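Local coordinates for 2-dehydro-3-deoxy-D-arabinonate dehydratase (PDB 2Q18), which catalyses the dehydration of 2-dehydro-3-deoxy-D-arabinonate to 2,5-dioxopentanoate in a pentose oxidation pathway, with magnesium or calcium as cofactor, at residues R66-G80 with I115-E129. Sequence-based numbering, arbitrary orientation.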
ATOM      1  N   ARG A  66       1.094  25.457   1.696  1.00 26.34           N
ATOM      2  CA  ARG A  66       2.391  25.996   2.077  1.00 25.08           C
ATOM      3  C   ARG A  66       3.497  25.373   1.228  1.00 24.68           C
ATOM      4  O   ARG A  66       3.590  24.144   1.120  1.00 23.03           O
ATOM      5  CB  ARG A  66       2.653  25.742   3.567  1.00 24.64           C
ATOM      6  CG  ARG A  66       3.960  26.338   4.076  1.00 24.80           C
ATOM      7  CD  ARG A  66       4.185  26.063   5.560  1.00 25.50           C
ATOM      8  NE  ARG A  66       4.297  24.638   5.885  1.00 27.34           N
ATOM      9  CZ  ARG A  66       5.387  23.895   5.688  1.00 27.52           C
ATOM     10  NH1 ARG A  66       6.478  24.417   5.142  1.00 24.99           N
ATOM     11  NH2 ARG A  66       5.380  22.615   6.027  1.00 26.76           N
ATOM     12  N   ILE A  67       4.332  26.221   0.630  1.00 23.24           N
ATOM     13  CA  ILE A  67       5.457  25.749  -0.174  1.00 23.46           C
ATOM     14  C   ILE A  67       6.451  24.982   0.710  1.00 23.73           C
ATOM     15  O   ILE A  67       6.593  25.270   1.902  1.00 24.06           O
ATOM     16  CB  ILE A  67       6.131  26.912  -0.968  1.00 24.01           C
ATOM     17  CG1 ILE A  67       7.045  26.369  -2.076  1.00 23.49           C
ATOM     18  CG2 ILE A  67       6.853  27.900  -0.015  1.00 23.64           C
ATOM     19  CD1 ILE A  67       7.492  27.412  -3.100  1.00 22.82           C
ATOM     20  N   THR A  68       7.101  23.978   0.134  1.00 23.49           N
ATOM     21  CA  THR A  68       8.050  23.155   0.885  1.00 22.77           C
ATOM     22  C   THR A  68       9.182  22.692  -0.036  1.00 22.60           C
ATOM     23  O   THR A  68       9.386  23.279  -1.106  1.00 22.32           O
ATOM     24  CB  THR A  68       7.325  21.979   1.623  1.00 22.86           C
ATOM     25  OG1 THR A  68       8.254  21.282   2.465  1.00 24.72           O
ATOM     26  CG2 THR A  68       6.662  20.999   0.634  1.00 21.07           C
ATOM     27  N   LYS A  69       9.933  21.674   0.379  1.00 22.53           N
ATOM     28  CA  LYS A  69      10.906  21.022  -0.510  1.00 23.43           C
ATOM     29  C   LYS A  69      10.183  20.592  -1.783  1.00 22.30           C
ATOM     30  O   LYS A  69       9.114  19.989  -1.695  1.00 22.90           O
ATOM     31  CB  LYS A  69      11.511  19.785   0.164  1.00 22.76           C
ATOM     32  CG  LYS A  69      12.414  20.073   1.350  1.00 23.91           C
ATOM     33  CD  LYS A  69      12.827  18.780   2.060  1.00 24.72           C
ATOM     34  CE  LYS A  69      11.704  18.258   2.954  1.00 26.61           C
ATOM     35  NZ  LYS A  69      12.176  17.234   3.903  1.00 27.91           N
ATOM     36  N   PRO A  70      10.729  20.935  -2.965  1.00 22.03           N
ATOM     37  CA  PRO A  70      10.086  20.529  -4.222  1.00 22.60           C
ATOM     38  C   PRO A  70      10.056  19.008  -4.464  1.00 22.52           C
ATOM     39  O   PRO A  70       9.176  18.521  -5.179  1.00 22.22           O
ATOM     40  CB  PRO A  70      10.915  21.239  -5.301  1.00 22.49           C
ATOM     41  CG  PRO A  70      12.207  21.559  -4.657  1.00 22.65           C
ATOM     42  CD  PRO A  70      11.932  21.757  -3.197  1.00 21.99           C
ATOM     43  N   ILE A  71      11.012  18.282  -3.884  1.00 22.38           N
ATOM     44  CA  ILE A  71      11.021  16.812  -3.908  1.00 22.07           C
ATOM     45  C   ILE A  71      11.526  16.294  -2.570  1.00 22.64           C
ATOM     46  O   ILE A  71      12.069  17.060  -1.767  1.00 21.98           O
ATOM     47  CB  ILE A  71      11.938  16.206  -5.036  1.00 22.38           C
ATOM     48  CG1 ILE A  71      13.415  16.579  -4.814  1.00 19.63           C
ATOM     49  CG2 ILE A  71      11.436  16.580  -6.444  1.00 19.14           C
ATOM     50  CD1 ILE A  71      14.401  15.849  -5.734  1.00 22.44           C
ATOM     51  N   ASP A  72      11.337  14.999  -2.337  1.00 22.57           N
ATOM     52  CA  ASP A  72      12.025  14.292  -1.265  1.00 23.81           C
ATOM     53  C   ASP A  72      13.232  13.582  -1.883  1.00 23.91           C
ATOM     54  O   ASP A  72      13.079  12.512  -2.479  1.00 23.53           O
ATOM     55  CB  ASP A  72      11.090  13.277  -0.587  1.00 24.02           C
ATOM     56  CG  ASP A  72       9.875  13.934   0.065  1.00 28.32           C
ATOM     57  OD1 ASP A  72      10.057  14.908   0.827  1.00 28.40           O
ATOM     58  OD2 ASP A  72       8.733  13.474  -0.183  1.00 32.29           O
ATOM     59  N   PRO A  73      14.440  14.174  -1.753  1.00 23.61           N
ATOM     60  CA  PRO A  73      15.610  13.545  -2.367  1.00 23.47           C
ATOM     61  C   PRO A  73      16.049  12.337  -1.534  1.00 23.52           C
ATOM     62  O   PRO A  73      16.361  12.492  -0.351  1.00 23.89           O
ATOM     63  CB  PRO A  73      16.665  14.652  -2.328  1.00 23.73           C
ATOM     64  CG  PRO A  73      16.287  15.490  -1.140  1.00 23.31           C
ATOM     65  CD  PRO A  73      14.789  15.399  -1.007  1.00 23.02           C
ATOM     66  N   PRO A  74      16.059  11.132  -2.135  1.00 23.83           N
ATOM     67  CA  PRO A  74      16.369   9.958  -1.321  1.00 22.62           C
ATOM     68  C   PRO A  74      17.749  10.055  -0.675  1.00 21.45           C
ATOM     69  O   PRO A  74      17.939   9.574   0.440  1.00 21.06           O
ATOM     70  CB  PRO A  74      16.293   8.798  -2.321  1.00 22.76           C
ATOM     71  CG  PRO A  74      15.426   9.317  -3.436  1.00 25.60           C
ATOM     72  CD  PRO A  74      15.787  10.773  -3.540  1.00 23.77           C
ATOM     73  N   GLU A  75      18.688  10.697  -1.366  1.00 21.04           N
ATOM     74  CA  GLU A  75      20.022  10.946  -0.827  1.00 21.47           C
ATOM     75  C   GLU A  75      20.472  12.339  -1.211  1.00 20.89           C
ATOM     76  O   GLU A  75      20.134  12.830  -2.291  1.00 21.46           O
ATOM     77  CB  GLU A  75      21.037   9.912  -1.348  1.00 21.24           C
ATOM     78  CG  GLU A  75      20.724   8.483  -0.923  1.00 20.62           C
ATOM     79  CD  GLU A  75      21.743   7.456  -1.410  1.00 22.81           C
ATOM     80  OE1 GLU A  75      22.800   7.837  -1.965  1.00 23.29           O
ATOM     81  OE2 GLU A  75      21.475   6.254  -1.223  1.00 21.80           O
ATOM     82  N   VAL A  76      21.225  12.975  -0.319  1.00 20.98           N
ATOM     83  CA  VAL A  76      21.873  14.246  -0.637  1.00 21.22           C
ATOM     84  C   VAL A  76      23.368  14.112  -0.390  1.00 20.67           C
ATOM     85  O   VAL A  76      23.800  13.704   0.689  1.00 21.07           O
ATOM     86  CB  VAL A  76      21.303  15.443   0.175  1.00 20.25           C
ATOM     87  CG1 VAL A  76      21.969  16.743  -0.264  1.00 21.46           C
ATOM     88  CG2 VAL A  76      19.791  15.549   0.006  1.00 20.76           C
ATOM     89  N   TRP A  77      24.144  14.452  -1.410  1.00 21.91           N
ATOM     90  CA  TRP A  77      25.594  14.405  -1.340  1.00 23.26           C
ATOM     91  C   TRP A  77      26.157  15.790  -1.646  1.00 25.18           C
ATOM     92  O   TRP A  77      25.512  16.610  -2.306  1.00 24.43           O
ATOM     93  CB  TRP A  77      26.143  13.395  -2.353  1.00 22.98           C
ATOM     94  CG  TRP A  77      25.835  11.953  -2.035  1.00 22.93           C
ATOM     95  CD1 TRP A  77      24.644  11.306  -2.215  1.00 22.03           C
ATOM     96  CD2 TRP A  77      26.744  10.981  -1.502  1.00 23.81           C
ATOM     97  NE1 TRP A  77      24.755   9.988  -1.826  1.00 22.45           N
ATOM     98  CE2 TRP A  77      26.033   9.763  -1.385  1.00 23.43           C
ATOM     99  CE3 TRP A  77      28.095  11.018  -1.124  1.00 23.64           C
ATOM    100  CZ2 TRP A  77      26.625   8.592  -0.895  1.00 23.00           C
ATOM    101  CZ3 TRP A  77      28.682   9.856  -0.634  1.00 23.82           C
ATOM    102  CH2 TRP A  77      27.946   8.657  -0.528  1.00 22.37           C
ATOM    103  N   GLY A  78      27.372  16.040  -1.175  1.00 26.60           N
ATOM    104  CA  GLY A  78      28.020  17.310  -1.429  1.00 28.85           C
ATOM    105  C   GLY A  78      29.426  17.157  -1.957  1.00 31.21           C
ATOM    106  O   GLY A  78      30.082  16.136  -1.744  1.00 30.34           O
ATOM    107  N   SER A  79      29.870  18.180  -2.676  1.00 33.30           N
ATOM    108  CA  SER A  79      31.263  18.326  -3.039  1.00 36.17           C
ATOM    109  C   SER A  79      31.749  19.641  -2.437  1.00 37.52           C
ATOM    110  O   SER A  79      30.953  20.541  -2.151  1.00 38.99           O
ATOM    111  CB  SER A  79      31.430  18.321  -4.556  1.00 36.48           C
ATOM    112  OG  SER A  79      32.743  17.920  -4.921  1.00 40.89           O
ATOM    113  N   GLY A  80      33.048  19.737  -2.207  1.00 38.21           N
ATOM    114  CA  GLY A  80      33.642  20.959  -1.684  1.00 38.71           C
ATOM    115  C   GLY A  80      34.961  21.230  -2.366  1.00 38.83           C
ATOM    116  O   GLY A  80      35.478  20.375  -3.099  1.00 38.62           O
ATOM    117  N   ILE A 115      34.056  14.304  -2.012  1.00 31.72           N
ATOM    118  CA  ILE A 115      32.648  13.905  -2.087  1.00 30.66           C
ATOM    119  C   ILE A 115      32.242  13.419  -0.700  1.00 29.79           C
ATOM    120  O   ILE A 115      32.920  12.570  -0.119  1.00 29.57           O
ATOM    121  CB  ILE A 115      32.430  12.752  -3.118  1.00 31.38           C
ATOM    122  CG1 ILE A 115      32.750  13.196  -4.558  1.00 30.87           C
ATOM    123  CG2 ILE A 115      31.016  12.152  -3.015  1.00 32.21           C
ATOM    124  CD1 ILE A 115      31.808  14.241  -5.158  1.00 33.88           C
ATOM    125  N   PHE A 116      31.151  13.964  -0.161  1.00 27.94           N
ATOM    126  CA  PHE A 116      30.659  13.537   1.152  1.00 26.91           C
ATOM    127  C   PHE A 116      29.143  13.344   1.159  1.00 25.71           C
ATOM    128  O   PHE A 116      28.437  13.938   0.350  1.00 26.76           O
ATOM    129  CB  PHE A 116      31.095  14.520   2.255  1.00 27.16           C
ATOM    130  CG  PHE A 116      30.627  15.940   2.034  1.00 28.38           C
ATOM    131  CD1 PHE A 116      29.407  16.376   2.552  1.00 28.25           C
ATOM    132  CD2 PHE A 116      31.412  16.843   1.321  1.00 28.65           C
ATOM    133  CE1 PHE A 116      28.969  17.687   2.349  1.00 28.36           C
ATOM    134  CE2 PHE A 116      30.983  18.161   1.111  1.00 30.88           C
ATOM    135  CZ  PHE A 116      29.759  18.581   1.627  1.00 27.51           C
ATOM    136  N   PHE A 117      28.653  12.504   2.064  1.00 25.02           N
ATOM    137  CA  PHE A 117      27.216  12.346   2.264  1.00 24.30           C
ATOM    138  C   PHE A 117      26.718  13.511   3.120  1.00 24.38           C
ATOM    139  O   PHE A 117      27.279  13.790   4.182  1.00 23.86           O
ATOM    140  CB  PHE A 117      26.903  11.008   2.948  1.00 23.62           C
ATOM    141  CG  PHE A 117      25.426  10.717   3.072  1.00 23.01           C
ATOM    142  CD1 PHE A 117      24.744  10.990   4.257  1.00 23.28           C
ATOM    143  CD2 PHE A 117      24.718  10.168   2.005  1.00 23.69           C
ATOM    144  CE1 PHE A 117      23.373  10.721   4.378  1.00 24.40           C
ATOM    145  CE2 PHE A 117      23.352   9.897   2.113  1.00 25.41           C
ATOM    146  CZ  PHE A 117      22.678  10.176   3.302  1.00 24.71           C
ATOM    147  N   LYS A 118      25.658  14.170   2.660  1.00 24.56           N
ATOM    148  CA  LYS A 118      25.166  15.386   3.311  1.00 24.05           C
ATOM    149  C   LYS A 118      23.894  15.171   4.134  1.00 23.93           C
ATOM    150  O   LYS A 118      23.843  15.555   5.305  1.00 25.00           O
ATOM    151  CB  LYS A 118      24.971  16.506   2.279  1.00 23.58           C
ATOM    152  CG  LYS A 118      24.283  17.777   2.813  1.00 24.67           C
ATOM    153  CD  LYS A 118      25.062  18.424   3.963  1.00 22.60           C
ATOM    154  CE  LYS A 118      24.259  19.556   4.589  1.00 25.21           C
ATOM    155  NZ  LYS A 118      24.997  20.200   5.728  1.00 21.83           N
ATOM    156  N   ALA A 119      22.869  14.573   3.528  1.00 22.68           N
ATOM    157  CA  ALA A 119      21.590  14.434   4.205  1.00 23.46           C
ATOM    158  C   ALA A 119      20.705  13.327   3.656  1.00 23.39           C
ATOM    159  O   ALA A 119      20.808  12.936   2.492  1.00 22.59           O
ATOM    160  CB  ALA A 119      20.823  15.785   4.179  1.00 23.43           C
ATOM    161  N   THR A 120      19.840  12.829   4.533  1.00 24.04           N
ATOM    162  CA  THR A 120      18.664  12.058   4.152  1.00 23.95           C
ATOM    163  C   THR A 120      17.526  13.076   3.965  1.00 25.16           C
ATOM    164  O   THR A 120      17.653  14.216   4.431  1.00 24.73           O
ATOM    165  CB  THR A 120      18.305  11.057   5.261  1.00 24.77           C
ATOM    166  OG1 THR A 120      18.243  11.750   6.520  1.00 22.55           O
ATOM    167  CG2 THR A 120      19.361   9.943   5.337  1.00 21.04           C
ATOM    168  N   PRO A 121      16.425  12.689   3.279  1.00 24.62           N
ATOM    169  CA  PRO A 121      15.338  13.646   3.023  1.00 24.98           C
ATOM    170  C   PRO A 121      14.735  14.299   4.284  1.00 25.52           C
ATOM    171  O   PRO A 121      14.363  15.473   4.244  1.00 26.20           O
ATOM    172  CB  PRO A 121      14.280  12.809   2.273  1.00 25.29           C
ATOM    173  CG  PRO A 121      14.650  11.373   2.521  1.00 24.72           C
ATOM    174  CD  PRO A 121      16.140  11.366   2.688  1.00 24.67           C
ATOM    175  N   ASN A 122      14.648  13.549   5.382  1.00 24.61           N
ATOM    176  CA  ASN A 122      14.084  14.062   6.628  1.00 24.89           C
ATOM    177  C   ASN A 122      14.989  15.070   7.352  1.00 24.88           C
ATOM    178  O   ASN A 122      14.539  15.763   8.262  1.00 23.78           O
ATOM    179  CB  ASN A 122      13.725  12.911   7.574  1.00 24.94           C
ATOM    180  CG  ASN A 122      14.947  12.129   8.032  1.00 29.43           C
ATOM    181  OD1 ASN A 122      15.728  11.639   7.211  1.00 34.46           O
ATOM    182  ND2 ASN A 122      15.114  12.001   9.343  1.00 28.14           N
ATOM    183  N   ARG A 123      16.263  15.127   6.965  1.00 23.83           N
ATOM    184  CA  ARG A 123      17.199  16.108   7.517  1.00 23.72           C
ATOM    185  C   ARG A 123      17.238  17.389   6.674  1.00 24.22           C
ATOM    186  O   ARG A 123      17.924  18.346   7.030  1.00 25.94           O
ATOM    187  CB  ARG A 123      18.606  15.508   7.651  1.00 22.20           C
ATOM    188  CG  ARG A 123      18.743  14.449   8.755  1.00 22.94           C
ATOM    189  CD  ARG A 123      20.180  13.938   8.829  1.00 22.98           C
ATOM    190  NE  ARG A 123      20.391  12.977   9.914  1.00 22.67           N
ATOM    191  CZ  ARG A 123      20.209  11.661   9.814  1.00 22.50           C
ATOM    192  NH1 ARG A 123      19.789  11.123   8.678  1.00 21.24           N
ATOM    193  NH2 ARG A 123      20.435  10.877  10.867  1.00 21.88           N
ATOM    194  N   CYS A 124      16.501  17.398   5.565  1.00 23.10           N
ATOM    195  CA  CYS A 124      16.413  18.566   4.691  1.00 23.57           C
ATOM    196  C   CYS A 124      15.152  19.374   4.970  1.00 24.20           C
ATOM    197  O   CYS A 124      14.138  18.827   5.412  1.00 23.60           O
ATOM    198  CB  CYS A 124      16.402  18.148   3.222  1.00 23.80           C
ATOM    199  SG  CYS A 124      17.836  17.201   2.695  1.00 26.27           S
ATOM    200  N   VAL A 125      15.228  20.677   4.698  1.00 23.43           N
ATOM    201  CA  VAL A 125      14.067  21.565   4.776  1.00 22.95           C
ATOM    202  C   VAL A 125      13.958  22.345   3.476  1.00 22.89           C
ATOM    203  O   VAL A 125      14.868  22.298   2.641  1.00 22.62           O
ATOM    204  CB  VAL A 125      14.140  22.537   5.996  1.00 23.52           C
ATOM    205  CG1 VAL A 125      14.338  21.761   7.296  1.00 21.65           C
ATOM    206  CG2 VAL A 125      15.236  23.577   5.812  1.00 21.90           C
ATOM    207  N   GLY A 126      12.841  23.041   3.298  1.00 22.69           N
ATOM    208  CA  GLY A 126      12.603  23.805   2.085  1.00 23.23           C
ATOM    209  C   GLY A 126      12.448  25.298   2.321  1.00 24.16           C
ATOM    210  O   GLY A 126      12.684  25.800   3.424  1.00 23.28           O
ATOM    211  N   HIS A 127      12.078  25.996   1.254  1.00 24.34           N
ATOM    212  CA  HIS A 127      11.783  27.424   1.276  1.00 25.86           C
ATOM    213  C   HIS A 127      10.801  27.766   2.397  1.00 25.33           C
ATOM    214  O   HIS A 127       9.741  27.149   2.515  1.00 25.02           O
ATOM    215  CB  HIS A 127      11.218  27.827  -0.087  1.00 25.23           C
ATOM    216  CG  HIS A 127      11.098  29.305  -0.292  1.00 28.48           C
ATOM    217  ND1 HIS A 127      12.188  30.151  -0.294  1.00 27.67           N
ATOM    218  CD2 HIS A 127      10.017  30.084  -0.539  1.00 25.96           C
ATOM    219  CE1 HIS A 127      11.780  31.388  -0.515  1.00 29.52           C
ATOM    220  NE2 HIS A 127      10.468  31.374  -0.672  1.00 28.02           N
ATOM    221  N   GLY A 128      11.180  28.726   3.237  1.00 25.51           N
ATOM    222  CA  GLY A 128      10.302  29.215   4.301  1.00 24.58           C
ATOM    223  C   GLY A 128      10.343  28.404   5.582  1.00 25.34           C
ATOM    224  O   GLY A 128       9.688  28.755   6.564  1.00 25.59           O
ATOM    225  N   GLU A 129      11.109  27.315   5.575  1.00 23.42           N
ATOM    226  CA  GLU A 129      11.241  26.461   6.751  1.00 23.33           C
ATOM    227  C   GLU A 129      12.587  26.736   7.404  1.00 22.80           C
ATOM    228  O   GLU A 129      13.484  27.286   6.770  1.00 23.43           O
ATOM    229  CB  GLU A 129      11.098  24.981   6.356  1.00 23.16           C
ATOM    230  CG  GLU A 129       9.825  24.701   5.539  1.00 22.93           C
ATOM    231  CD  GLU A 129       9.716  23.264   5.025  1.00 24.84           C
ATOM    232  OE1 GLU A 129      10.748  22.557   4.949  1.00 22.42           O
ATOM    233  OE2 GLU A 129       8.584  22.851   4.682  1.00 23.34           O
TER
HETATM  234  O   HOH W   1       7.295  27.280   3.661  1.00 24.23           O
HETATM  235  O   HOH W   2       7.264  20.421   5.942  1.00 43.77           O
HETATM  236  O   HOH W   3      11.873  24.616  -1.249  1.00 22.84           O
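R66 and E129 form a salt bridge in which NH1 of R66 lies 2.7 Å from OE2 of E129, nearly straight, in the guanidinium plane and on the anti lone pair of the oxygen. T68 OG1 donates to the same OE2, 2.7 Å away, from the syn side but well out of the carboxylate plane, while E129 OE1 accepts the backbone N-H of G126, so both carboxylate oxygens are held. Without this carboxylate, as with an alanine here, the R66 guanidinium would probably lose its charge mate, and T68 OG1 and G126 N their acceptor. Further along, a bend at chi3 (-78°) brings K69 NZ to two carbonyls, 2.8 Å from P121 O and 2.9 Å from C124 O, tying K69 to the start of the 3-10 segment 121-123 and to the residue just after it. Strands 76-80 and 115-119 then pair antiparallel in the FAH-family fold, with a classic beta bulge where K118 N and A119 N both donate to V76 O, at 2.7 and 3.1 Å. K118 NZ leads away to a salt bridge with D164, a magnesium ligand, and to the carbonyls of K182 and C187. Beside the bulge, F117 turns its edge to the face of W77 in a T-shaped stack (planes at 89°), and F117 also stacks on F117 of the second subunit. G78 CA lies 3.9 Å from the centroid of the F116 ring, over its face, a CH-pi contact; V76 CG2 packs against C124 SG.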